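PDB 3AYV: putative uncharacterized protein TTHB071 from Thermus thermophilus, which is of unknown function but binds zinc in a xylose isomerase-like TIM barrel and may act as a DNA-repair endonuclease. Local coordinates for residues A[72-75]-A[76-80]. Sequence-based numbering, arbitrary orientation.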
# COMPACT_ATOMS: atom_id res chain seq x y z
N GLY A 72 -19.14 -9.48 1.00
CA GLY A 72 -19.81 -8.60 1.96
C GLY A 72 -18.86 -8.07 3.03
O GLY A 72 -18.81 -6.86 3.31
N LEU A 73 -18.11 -8.98 3.63
CA LEU A 73 -17.11 -8.63 4.65
C LEU A 73 -16.04 -7.67 4.09
O LEU A 73 -15.65 -6.67 4.77
CB LEU A 73 -16.44 -9.91 5.19
CG LEU A 73 -15.34 -9.63 6.23
CD1 LEU A 73 -15.87 -9.05 7.59
CD2 LEU A 73 -14.50 -10.90 6.47
N THR A 74 -15.57 -7.97 2.88
CA THR A 74 -14.54 -7.16 2.22
C THR A 74 -15.03 -5.71 2.04
O THR A 74 -14.31 -4.76 2.38
CB THR A 74 -14.13 -7.74 0.83
OG1 THR A 74 -13.64 -9.07 1.03
CG2 THR A 74 -13.00 -6.92 0.21
N LEU A 75 -16.24 -5.58 1.52
CA LEU A 75 -16.82 -4.24 1.37
C LEU A 75 -16.91 -3.51 2.71
O LEU A 75 -16.47 -2.35 2.80
CB LEU A 75 -18.17 -4.30 0.66
CG LEU A 75 -18.80 -2.94 0.31
CD1 LEU A 75 -17.86 -2.12 -0.59
CD2 LEU A 75 -20.17 -3.18 -0.36
N ARG A 76 -17.42 -4.19 3.75
CA ARG A 76 -17.51 -3.59 5.10
C ARG A 76 -16.14 -3.17 5.65
O ARG A 76 -15.99 -2.07 6.21
CB ARG A 76 -18.25 -4.51 6.09
CG ARG A 76 -19.74 -4.68 5.82
CD ARG A 76 -20.50 -5.46 6.95
NE ARG A 76 -19.96 -6.79 7.31
CZ ARG A 76 -20.33 -7.94 6.72
NH1 ARG A 76 -21.20 -7.95 5.72
NH2 ARG A 76 -19.80 -9.09 7.12
N ARG A 77 -15.14 -4.04 5.46
CA ARG A 77 -13.76 -3.76 5.90
C ARG A 77 -13.15 -2.52 5.21
O ARG A 77 -12.49 -1.67 5.89
CB ARG A 77 -12.86 -4.98 5.65
CG ARG A 77 -13.13 -6.16 6.61
CD ARG A 77 -12.53 -5.90 7.96
NE ARG A 77 -12.63 -7.03 8.89
CZ ARG A 77 -13.36 -7.04 9.99
NH1 ARG A 77 -14.12 -5.99 10.32
NH2 ARG A 77 -13.33 -8.11 10.78
N LEU A 78 -13.32 -2.41 3.89
CA LEU A 78 -12.78 -1.27 3.16
C LEU A 78 -13.48 0.05 3.57
O LEU A 78 -12.82 1.05 3.82
CB LEU A 78 -12.88 -1.48 1.64
CG LEU A 78 -12.04 -2.66 1.13
CD1 LEU A 78 -12.24 -2.76 -0.37
CD2 LEU A 78 -10.54 -2.45 1.45
N LEU A 79 -14.80 0.01 3.64
CA LEU A 79 -15.60 1.21 3.99
C LEU A 79 -15.34 1.68 5.43
O LEU A 79 -15.13 2.89 5.67
CB LEU A 79 -17.08 0.94 3.74
CG LEU A 79 -17.50 0.75 2.27
CD1 LEU A 79 -18.98 0.35 2.23
CD2 LEU A 79 -17.26 2.01 1.44
N PHE A 80 -15.29 0.75 6.37
CA PHE A 80 -15.02 1.11 7.76
C PHE A 80 -13.59 1.60 7.93
O PHE A 80 -13.35 2.63 8.60
CB PHE A 80 -15.34 -0.04 8.73
CG PHE A 80 -15.53 0.43 10.16
CD1 PHE A 80 -16.26 1.59 10.43
CD2 PHE A 80 -14.94 -0.25 11.20
CE1 PHE A 80 -16.43 2.04 11.74
CE2 PHE A 80 -15.11 0.19 12.53
CZ PHE A 80 -15.84 1.32 12.79
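Leu73 reaches forward to Arg77, and Leu75 to Leu79, one turn on in helix 68-87, the helix of a beta-alpha-beta crossover between strands 52-55 and 92-96 of the TIM barrel. Four consecutive carbonyls are each taken by the amide four residues later. Gly72 O accepts from Arg76 N at 3.0 Å, and Leu73 O receives Arg77 N at 2.8 Å, the shortest of the four. Thr74 O and Leu75 O are matched in the same way by the amides of Leu78 and Leu79. The threonine hydroxyl has its own partners: Thr74 OG1 is hydrogen-bonded to Val70 O one turn back and to Asp62 N in the loop before the helix, so this hydroxyl of the buried Thr74 ties loop and helix together.

The two arginines lean back over the preceding turn. A bend at chi3 (-55°) brings the Arg76 guanidinium round until one face lies over Gly72 O and Leu73 CA, both toward its rim; that oxygen's hydrogen bond is with the backbone N of Arg76. Arg77 bends earlier, at chi2 (-77°), and the centre of its guanidinium face sits on a methyl, Leu73 CD1 being 4.0 Å from Arg77 CZ. An alanine in place of Arg77 would probably uncover that methyl and lose the contacts with Pro32 and Leu61.

Elsewhere round the helix the contact is apolar: Leu75 and Leu79 both face helix 120-129, touching Leu121 and Val122 from the first and Arg125 from the second. Between the two leucines, Leu79 CD1 rests 3.8 Å from Leu75 CG and 3.9 Å from Leu75 CD1.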